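Local coordinates for regulatory protein cox (Enterobacteria phage P2, PDB 4LHF) that binds DNA and represses the phage Pc promoter, which controls the immunity repressor gene C and the integrase gene int, at residues T25-V28 with R29-I32; D10-P13 with Y14-A18; W56-L59 with P60-N63. All coordinates share one frame; numbering follows the deposited sequence.

Interaction 1 of 3, residues T25-V28 with R29-I32; sequences TGAV and RRMI
R30 folds back over the backbone of G26 and A27, one turn earlier in the same helix. Its CG stands 3.2 Å from G26 O, and the chain, bent about its CG-CD bond (chi3 -83°), lays the guanidinium flat above that peptide: G26 O sits under the centre of one face and A27 N nearer the rim. R30 N lies 2.9 Å from G26 O, so the planar group rests on a carbonyl that already accepts the backbone N-H of R30. R29 also reaches G26, its bent chain bringing NH1 to 3.8 Å from G26 CA. Both arginines lie on the solvent side, where the contact is loose and consists of charged groups draped over the backbone.

The close-packed part is the backbone and the V28 side. Three further i to i+4 bonds hold the turn: R29 N, M31 N and I32 N bond to T25 O, A27 O and V28 O. The M31 and I32 side chains start off close against these oxygens: M31 CG is 3.2 Å from A27 O and I32 CG1 3.3 Å from V28 O. V28, the buried residue here, turns its methyls the other way, out of the helix and into the protein.

There V28 packs on Y14, A18 and I21 of helix 14-21 and on K23 and L37 of the adjoining loops, while R29 NE makes a weak hydrogen bond to Y14 OH. Helix 25-34 thus lies with its V28 side on helix 14-21, which precedes it in the chain; the two are consistent with the helix-turn-helix pair, 25-34 being the second.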
ATOM      1  N   THR A  25      -9.625   6.922   7.479  1.00 77.35           N
ATOM      2  CA  THR A  25      -9.643   5.511   7.837  1.00 73.64           C
ATOM      3  C   THR A  25     -10.673   4.748   7.009  1.00 75.94           C
ATOM      4  O   THR A  25     -10.398   3.656   6.497  1.00 88.47           O
ATOM      5  CB  THR A  25      -9.941   5.337   9.337  1.00 78.16           C
ATOM      6  OG1 THR A  25      -8.893   5.942  10.105  1.00 83.66           O
ATOM      7  CG2 THR A  25     -10.045   3.868   9.700  1.00 90.88           C
ATOM      8  N   GLY A  26     -11.856   5.340   6.870  1.00 76.08           N
ATOM      9  CA  GLY A  26     -12.932   4.731   6.113  1.00 72.36           C
ATOM     10  C   GLY A  26     -12.554   4.524   4.662  1.00 84.24           C
ATOM     11  O   GLY A  26     -12.859   3.484   4.075  1.00100.11           O
ATOM     12  N   ALA A  27     -11.882   5.517   4.086  1.00 82.08           N
ATOM     13  CA  ALA A  27     -11.408   5.431   2.710  1.00 81.39           C
ATOM     14  C   ALA A  27     -10.495   4.226   2.514  1.00 84.83           C
ATOM     15  O   ALA A  27     -10.636   3.477   1.546  1.00 87.59           O
ATOM     16  CB  ALA A  27     -10.681   6.704   2.323  1.00 68.76           C
ATOM     17  N   VAL A  28      -9.564   4.044   3.443  1.00 85.08           N
ATOM     18  CA  VAL A  28      -8.604   2.950   3.360  1.00 78.99           C
ATOM     19  C   VAL A  28      -9.273   1.592   3.562  1.00 82.72           C
ATOM     20  O   VAL A  28      -8.932   0.624   2.885  1.00 90.99           O
ATOM     21  CB  VAL A  28      -7.442   3.147   4.359  1.00 77.08           C
ATOM     22  CG1 VAL A  28      -6.531   1.929   4.381  1.00 74.99           C
ATOM     23  CG2 VAL A  28      -6.651   4.386   3.995  1.00 79.25           C
ATOM     24  N   ARG A  29     -10.234   1.523   4.481  1.00 90.69           N
ATOM     25  CA  ARG A  29     -10.964   0.279   4.686  1.00 89.84           C
ATOM     26  C   ARG A  29     -11.750  -0.069   3.429  1.00 87.32           C
ATOM     27  O   ARG A  29     -11.862  -1.243   3.060  1.00 99.39           O
ATOM     28  CB  ARG A  29     -11.886   0.373   5.898  1.00 88.64           C
ATOM     29  CG  ARG A  29     -11.795  -0.829   6.829  1.00 89.44           C
ATOM     30  CD  ARG A  29     -12.932  -0.849   7.841  1.00118.43           C
ATOM     31  NE  ARG A  29     -13.200   0.473   8.393  1.00139.77           N
ATOM     32  CZ  ARG A  29     -14.291   1.182   8.129  1.00129.81           C
ATOM     33  NH1 ARG A  29     -14.449   2.378   8.674  1.00111.46           N
ATOM     34  NH2 ARG A  29     -15.226   0.693   7.324  1.00125.98           N
ATOM     35  N   ARG A  30     -12.282   0.955   2.764  1.00 86.89           N
ATOM     36  CA  ARG A  30     -12.959   0.763   1.483  1.00 85.77           C
ATOM     37  C   ARG A  30     -11.988   0.269   0.413  1.00 84.18           C
ATOM     38  O   ARG A  30     -12.356  -0.554  -0.432  1.00100.55           O
ATOM     39  CB  ARG A  30     -13.648   2.053   1.039  1.00 97.85           C
ATOM     40  CG  ARG A  30     -14.900   2.394   1.846  1.00104.77           C
ATOM     41  CD  ARG A  30     -15.708   3.517   1.211  1.00104.16           C
ATOM     42  NE  ARG A  30     -15.218   4.851   1.549  1.00118.64           N
ATOM     43  CZ  ARG A  30     -15.600   5.534   2.625  1.00122.75           C
ATOM     44  NH1 ARG A  30     -16.457   4.999   3.486  1.00125.80           N
ATOM     45  NH2 ARG A  30     -15.117   6.749   2.851  1.00100.86           N
ATOM     46  N   MET A  31     -10.759   0.781   0.450  1.00 91.47           N
ATOM     47  CA  MET A  31      -9.714   0.319  -0.457  1.00 81.66           C
ATOM     48  C   MET A  31      -9.439  -1.162  -0.235  1.00 82.87           C
ATOM     49  O   MET A  31      -9.271  -1.919  -1.187  1.00100.86           O
ATOM     50  CB  MET A  31      -8.417   1.099  -0.244  1.00 76.72           C
ATOM     51  CG  MET A  31      -8.501   2.576  -0.610  1.00 79.01           C
ATOM     52  SD  MET A  31      -6.903   3.405  -0.457  1.00 93.16           S
ATOM     53  CE  MET A  31      -5.956   2.539  -1.701  1.00 68.70           C
ATOM     54  N   ILE A  32      -9.395  -1.571   1.030  1.00 78.81           N
ATOM     55  CA  ILE A  32      -9.163  -2.966   1.381  1.00 80.56           C
ATOM     56  C   ILE A  32     -10.306  -3.852   0.896  1.00 93.64           C
ATOM     57  O   ILE A  32     -10.073  -4.932   0.348  1.00 99.41           O
ATOM     58  CB  ILE A  32      -8.975  -3.137   2.901  1.00 84.85           C
ATOM     59  CG1 ILE A  32      -7.710  -2.409   3.361  1.00 69.93           C
ATOM     60  CG2 ILE A  32      -8.899  -4.608   3.275  1.00 83.03           C
ATOM     61  CD1 ILE A  32      -7.407  -2.584   4.828  1.00 80.48           C
TER

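Interaction 2 of 3, residues D10-P13 with Y14-A18; sequences DAIP and YQEFA
The F17 ring meets I12 at its edge, with CD1 of I12 lying near the ring plane; the same methyl is 4.0 Å from F17 CB and 3.8 Å from F17 N. The Y14 ring has the CG of its own neighbour Q15 over one face, displaced toward the rim, while P13 C approaches it obliquely. The Q15 amide is brought back toward the proline by a bend at chi2, which sets OE1 3.2 Å from P13 CB.

I12 is the apolar link across the turn. Its CG1 is wedged between the backbone N and the carbonyl carbon (chi1 57°), and from there the extended branch carries CD1 over the first helical turn, to the backbone of F17 and to 3.9 Å from E16 CG. The carboxylate of E16 continues away from this contact, and its OE1 forms a long, weak ion pair with K19.

P13 occupies the N-cap position, and its carbonyl opens the helix. P13 O accepts F17 N at 3.3 Å, a long but straight bond (167°) lying in the carbonyl plane; E16 N is closer yet badly angled, a weak second bond to the same oxygen. Beyond the contact, F17 packs edge-to-face with W62, and Y14 also touches T25 and I32 of helix 25-34.

The axes of strand 11-13 and helix 14-18 run at 89° to each other, so the chain makes a right-angle turn at P13. This is the edge strand of the three-stranded sheet running into what is probably the first helix of the helix-turn-helix, an arrangement consistent with a winged-helix DNA-binding domain.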
ATOM      1  N   ASP A  10       7.537  -4.672   9.177  1.00 85.04           N
ATOM      2  CA  ASP A  10       7.104  -4.837   7.795  1.00 79.54           C
ATOM      3  C   ASP A  10       5.597  -4.685   7.641  1.00 76.36           C
ATOM      4  O   ASP A  10       5.065  -4.796   6.536  1.00 80.04           O
ATOM      5  CB  ASP A  10       7.552  -6.194   7.248  1.00 77.36           C
ATOM      6  CG  ASP A  10       9.052  -6.278   7.062  1.00 74.68           C
ATOM      7  OD1 ASP A  10       9.701  -5.214   6.979  1.00 83.00           O
ATOM      8  OD2 ASP A  10       9.583  -7.406   6.994  1.00 90.83           O
ATOM      9  N   ALA A  11       4.912  -4.432   8.749  1.00 75.24           N
ATOM     10  CA  ALA A  11       3.465  -4.262   8.713  1.00 78.00           C
ATOM     11  C   ALA A  11       2.983  -3.205   9.694  1.00 72.13           C
ATOM     12  O   ALA A  11       3.469  -3.125  10.822  1.00 71.90           O
ATOM     13  CB  ALA A  11       2.764  -5.582   8.972  1.00 76.17           C
ATOM     14  N   ILE A  12       2.028  -2.389   9.259  1.00 72.70           N
ATOM     15  CA  ILE A  12       1.430  -1.401  10.156  1.00 70.52           C
ATOM     16  C   ILE A  12      -0.087  -1.413  10.043  1.00 73.31           C
ATOM     17  O   ILE A  12      -0.621  -1.629   8.963  1.00 76.93           O
ATOM     18  CB  ILE A  12       1.945   0.034   9.889  1.00 65.95           C
ATOM     19  CG1 ILE A  12       1.695   0.447   8.437  1.00 67.31           C
ATOM     20  CG2 ILE A  12       3.419   0.149  10.240  1.00 68.88           C
ATOM     21  CD1 ILE A  12       2.067   1.884   8.143  1.00 63.79           C
ATOM     22  N   PRO A  13      -0.785  -1.190  11.169  1.00 71.26           N
ATOM     23  CA  PRO A  13      -2.249  -1.145  11.157  1.00 68.05           C
ATOM     24  C   PRO A  13      -2.738  -0.151  10.116  1.00 75.45           C
ATOM     25  O   PRO A  13      -2.105   0.886   9.925  1.00 87.92           O
ATOM     26  CB  PRO A  13      -2.590  -0.658  12.565  1.00 75.65           C
ATOM     27  CG  PRO A  13      -1.451  -1.124  13.398  1.00 66.32           C
ATOM     28  CD  PRO A  13      -0.240  -0.985  12.521  1.00 76.92           C
ATOM     29  N   TYR A  14      -3.842  -0.472   9.450  1.00 76.50           N
ATOM     30  CA  TYR A  14      -4.292   0.296   8.291  1.00 77.05           C
ATOM     31  C   TYR A  14      -4.625   1.754   8.613  1.00 78.51           C
ATOM     32  O   TYR A  14      -4.690   2.594   7.715  1.00 83.79           O
ATOM     33  CB  TYR A  14      -5.481  -0.392   7.613  1.00 75.45           C
ATOM     34  CG  TYR A  14      -6.802  -0.213   8.324  1.00 86.49           C
ATOM     35  CD1 TYR A  14      -7.753   0.675   7.840  1.00 81.51           C
ATOM     36  CD2 TYR A  14      -7.103  -0.936   9.472  1.00 83.14           C
ATOM     37  CE1 TYR A  14      -8.962   0.841   8.476  1.00 85.22           C
ATOM     38  CE2 TYR A  14      -8.314  -0.774  10.120  1.00 78.08           C
ATOM     39  CZ  TYR A  14      -9.239   0.118   9.616  1.00 88.98           C
ATOM     40  OH  TYR A  14     -10.448   0.287  10.250  1.00101.93           O
ATOM     41  N   GLN A  15      -4.826   2.051   9.893  1.00 82.91           N
ATOM     42  CA  GLN A  15      -5.092   3.420  10.325  1.00 80.39           C
ATOM     43  C   GLN A  15      -3.835   4.279  10.223  1.00 83.89           C
ATOM     44  O   GLN A  15      -3.889   5.430   9.787  1.00 81.51           O
ATOM     45  CB  GLN A  15      -5.620   3.442  11.759  1.00 83.19           C
ATOM     46  CG  GLN A  15      -6.853   2.586  11.985  1.00 76.75           C
ATOM     47  CD  GLN A  15      -6.511   1.195  12.481  1.00 77.00           C
ATOM     48  OE1 GLN A  15      -5.545   0.581  12.031  1.00 82.62           O
ATOM     49  NE2 GLN A  15      -7.302   0.694  13.424  1.00 82.18           N
ATOM     50  N   GLU A  16      -2.704   3.714  10.635  1.00 75.71           N
ATOM     51  CA  GLU A  16      -1.418   4.392  10.522  1.00 76.06           C
ATOM     52  C   GLU A  16      -1.056   4.596   9.056  1.00 77.43           C
ATOM     53  O   GLU A  16      -0.558   5.657   8.665  1.00 82.45           O
ATOM     54  CB  GLU A  16      -0.325   3.586  11.227  1.00 75.06           C
ATOM     55  CG  GLU A  16       1.073   4.177  11.100  1.00 95.26           C
ATOM     56  CD  GLU A  16       1.274   5.427  11.943  1.00 99.74           C
ATOM     57  OE1 GLU A  16       0.391   5.755  12.764  1.00104.42           O
ATOM     58  OE2 GLU A  16       2.326   6.083  11.781  1.00110.14           O
ATOM     59  N   PHE A  17      -1.312   3.570   8.249  1.00 73.53           N
ATOM     60  CA  PHE A  17      -1.101   3.646   6.810  1.00 77.09           C
ATOM     61  C   PHE A  17      -1.979   4.742   6.216  1.00 65.10           C
ATOM     62  O   PHE A  17      -1.580   5.439   5.284  1.00 77.59           O
ATOM     63  CB  PHE A  17      -1.415   2.302   6.152  1.00 75.08           C
ATOM     64  CG  PHE A  17      -1.121   2.264   4.681  1.00 73.75           C
ATOM     65  CD1 PHE A  17       0.161   2.012   4.226  1.00 73.50           C
ATOM     66  CD2 PHE A  17      -2.128   2.472   3.752  1.00 78.03           C
ATOM     67  CE1 PHE A  17       0.437   1.974   2.873  1.00 64.96           C
ATOM     68  CE2 PHE A  17      -1.858   2.437   2.398  1.00 77.57           C
ATOM     69  CZ  PHE A  17      -0.574   2.187   1.958  1.00 71.27           C
ATOM     70  N   ALA A  18      -3.179   4.885   6.771  1.00 77.03           N
ATOM     71  CA  ALA A  18      -4.091   5.944   6.368  1.00 67.28           C
ATOM     72  C   ALA A  18      -3.497   7.305   6.702  1.00 67.35           C
ATOM     73  O   ALA A  18      -3.581   8.238   5.904  1.00 80.13           O
ATOM     74  CB  ALA A  18      -5.434   5.775   7.052  1.00 75.90           C
TER

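Interaction 3 of 3, residues W56-L59 with P60-N63; sequences WVYL and PAWN
Y58 and P60 cross at about a right angle, the proline standing on one face of the phenol ring. P60 CD sits 3.8 Å from the ring centroid and only 5° off the normal, a CH-pi contact centred on the face; CG lies over the same face, nearer the hydroxyl end, 3.9 Å from Y58 CZ. A61 takes the edge instead: its CB lies near the ring plane, 3.8 Å from Y58 CD2. What puts the ring there is Y58 chi1 (-169°), which sends CG opposite the backbone N and turns the phenol along the start of the helix.

L59 presents its CB to P60 CD, while its CD2 makes a distant apolar contact with CD1 of W62. The CA-CB bond of W62 points toward the preceding residues, with CB 3.4 Å from L59 O; the indole then leads away to touch L37 and P38. Two backbone bonds close the first turn: N63 N points almost straight at L59 O (2.9 Å, 173°), and W62 N reaches Y58 O weakly at 3.4 Å. N63 folds its side chain over the same carbonyl.

Y58 holds the N-cap position, and P60, with no backbone hydrogen to offer, falls in the first turn, where helices commonly accept proline. The arrangement is a strand-to-helix junction: the central strand of the antiparallel sheet passes directly into the long helix 59-72.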
ATOM      1  N   TRP A  56      -3.802  -5.185   8.855  1.00 73.88           N
ATOM      2  CA  TRP A  56      -2.456  -4.628   8.802  1.00 71.56           C
ATOM      3  C   TRP A  56      -1.955  -4.604   7.366  1.00 74.14           C
ATOM      4  O   TRP A  56      -2.042  -5.598   6.657  1.00 84.22           O
ATOM      5  CB  TRP A  56      -1.497  -5.463   9.650  1.00 62.43           C
ATOM      6  CG  TRP A  56      -1.764  -5.423  11.122  1.00 67.08           C
ATOM      7  CD1 TRP A  56      -2.903  -5.817  11.762  1.00 79.47           C
ATOM      8  CD2 TRP A  56      -0.859  -4.990  12.147  1.00 64.77           C
ATOM      9  NE1 TRP A  56      -2.769  -5.644  13.118  1.00 86.11           N
ATOM     10  CE2 TRP A  56      -1.524  -5.139  13.380  1.00 79.57           C
ATOM     11  CE3 TRP A  56       0.445  -4.487  12.137  1.00 80.29           C
ATOM     12  CZ2 TRP A  56      -0.928  -4.801  14.594  1.00 79.77           C
ATOM     13  CZ3 TRP A  56       1.036  -4.153  13.344  1.00 72.32           C
ATOM     14  CH2 TRP A  56       0.349  -4.311  14.555  1.00 72.80           C
ATOM     15  N   VAL A  57      -1.429  -3.465   6.937  1.00 78.49           N
ATOM     16  CA  VAL A  57      -0.803  -3.376   5.628  1.00 70.88           C
ATOM     17  C   VAL A  57       0.629  -3.891   5.687  1.00 71.12           C
ATOM     18  O   VAL A  57       1.426  -3.455   6.531  1.00 84.40           O
ATOM     19  CB  VAL A  57      -0.817  -1.938   5.092  1.00 75.93           C
ATOM     20  CG1 VAL A  57      -0.072  -1.862   3.771  1.00 71.09           C
ATOM     21  CG2 VAL A  57      -2.248  -1.454   4.932  1.00 71.60           C
ATOM     22  N   TYR A  58       0.933  -4.833   4.796  1.00 73.22           N
ATOM     23  CA  TYR A  58       2.261  -5.417   4.675  1.00 72.72           C
ATOM     24  C   TYR A  58       3.075  -4.598   3.683  1.00 72.71           C
ATOM     25  O   TYR A  58       2.797  -4.601   2.486  1.00 86.87           O
ATOM     26  CB  TYR A  58       2.151  -6.868   4.208  1.00 64.65           C
ATOM     27  CG  TYR A  58       3.440  -7.651   4.294  1.00 64.05           C
ATOM     28  CD1 TYR A  58       4.032  -7.916   5.521  1.00 69.71           C
ATOM     29  CD2 TYR A  58       4.054  -8.142   3.151  1.00 70.08           C
ATOM     30  CE1 TYR A  58       5.207  -8.637   5.605  1.00 83.47           C
ATOM     31  CE2 TYR A  58       5.228  -8.867   3.225  1.00 63.03           C
ATOM     32  CZ  TYR A  58       5.801  -9.111   4.453  1.00 76.75           C
ATOM     33  OH  TYR A  58       6.972  -9.830   4.534  1.00 84.57           O
ATOM     34  N   LEU A  59       4.082  -3.900   4.195  1.00 73.62           N
ATOM     35  CA  LEU A  59       4.817  -2.891   3.427  1.00 72.42           C
ATOM     36  C   LEU A  59       5.774  -3.374   2.321  1.00 69.76           C
ATOM     37  O   LEU A  59       5.886  -2.713   1.289  1.00 74.36           O
ATOM     38  CB  LEU A  59       5.537  -1.933   4.382  1.00 83.12           C
ATOM     39  CG  LEU A  59       4.591  -1.214   5.345  1.00 64.85           C
ATOM     40  CD1 LEU A  59       5.357  -0.462   6.421  1.00 61.55           C
ATOM     41  CD2 LEU A  59       3.693  -0.271   4.569  1.00 60.16           C
ATOM     42  N   PRO A  60       6.488  -4.497   2.536  1.00 69.23           N
ATOM     43  CA  PRO A  60       7.350  -4.974   1.445  1.00 77.28           C
ATOM     44  C   PRO A  60       6.587  -5.255   0.154  1.00 78.84           C
ATOM     45  O   PRO A  60       7.039  -4.867  -0.923  1.00 85.84           O
ATOM     46  CB  PRO A  60       7.924  -6.276   2.004  1.00 68.69           C
ATOM     47  CG  PRO A  60       7.951  -6.061   3.467  1.00 57.70           C
ATOM     48  CD  PRO A  60       6.729  -5.250   3.782  1.00 66.20           C
ATOM     49  N   ALA A  61       5.439  -5.916   0.269  1.00 75.27           N
ATOM     50  CA  ALA A  61       4.605  -6.208  -0.889  1.00 65.53           C
ATOM     51  C   ALA A  61       4.135  -4.918  -1.551  1.00 71.99           C
ATOM     52  O   ALA A  61       4.123  -4.803  -2.778  1.00 88.36           O
ATOM     53  CB  ALA A  61       3.415  -7.056  -0.480  1.00 57.70           C
ATOM     54  N   TRP A  62       3.759  -3.951  -0.722  1.00 71.99           N
ATOM     55  CA  TRP A  62       3.274  -2.657  -1.188  1.00 62.70           C
ATOM     56  C   TRP A  62       4.333  -1.923  -2.003  1.00 70.44           C
ATOM     57  O   TRP A  62       4.092  -1.535  -3.147  1.00 81.31           O
ATOM     58  CB  TRP A  62       2.823  -1.817   0.012  1.00 72.19           C
ATOM     59  CG  TRP A  62       2.548  -0.371  -0.275  1.00 72.41           C
ATOM     60  CD1 TRP A  62       3.242   0.703   0.203  1.00 70.09           C
ATOM     61  CD2 TRP A  62       1.493   0.161  -1.087  1.00 66.77           C
ATOM     62  NE1 TRP A  62       2.689   1.870  -0.264  1.00 70.13           N
ATOM     63  CE2 TRP A  62       1.618   1.566  -1.057  1.00 69.23           C
ATOM     64  CE3 TRP A  62       0.464  -0.411  -1.837  1.00 75.47           C
ATOM     65  CZ2 TRP A  62       0.749   2.404  -1.754  1.00 72.12           C
ATOM     66  CZ3 TRP A  62      -0.396   0.423  -2.526  1.00 72.36           C
ATOM     67  CH2 TRP A  62      -0.249   1.817  -2.479  1.00 77.40           C
ATOM     68  N   ASN A  63       5.517  -1.759  -1.421  1.00 80.02           N
ATOM     69  CA  ASN A  63       6.591  -1.019  -2.075  1.00 80.62           C
ATOM     70  C   ASN A  63       7.200  -1.734  -3.278  1.00 73.42           C
ATOM     71  O   ASN A  63       7.524  -1.098  -4.284  1.00 81.67           O
ATOM     72  CB  ASN A  63       7.671  -0.636  -1.064  1.00 68.64           C
ATOM     73  CG  ASN A  63       7.185   0.397  -0.063  1.00 75.28           C
ATOM     74  OD1 ASN A  63       6.581   1.403  -0.438  1.00 72.65           O
ATOM     75  ND2 ASN A  63       7.430   0.144   1.217  1.00 73.75           N
TER

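In the fold
Interactions 2 and 3 are the same kind of joint, a strand running into a helix with a residue at the N-cap, and they sit side by side because strands 11-13 and 54-58 are neighbours in the sheet; I12 O to V57 N and D10 O to L59 N are probable hydrogen bonds between them. Interaction 1 lies within one helix, touches interaction 2 through T25, V28 and R29, and stays about 5 Å from interaction 3 at the nearest atoms. All three are surface contacts, with buried V28 and F17 facing inward. Arginines over backbone mark interaction 1, aliphatic and ring contacts interaction 2, and proline on tyrosine interaction 3.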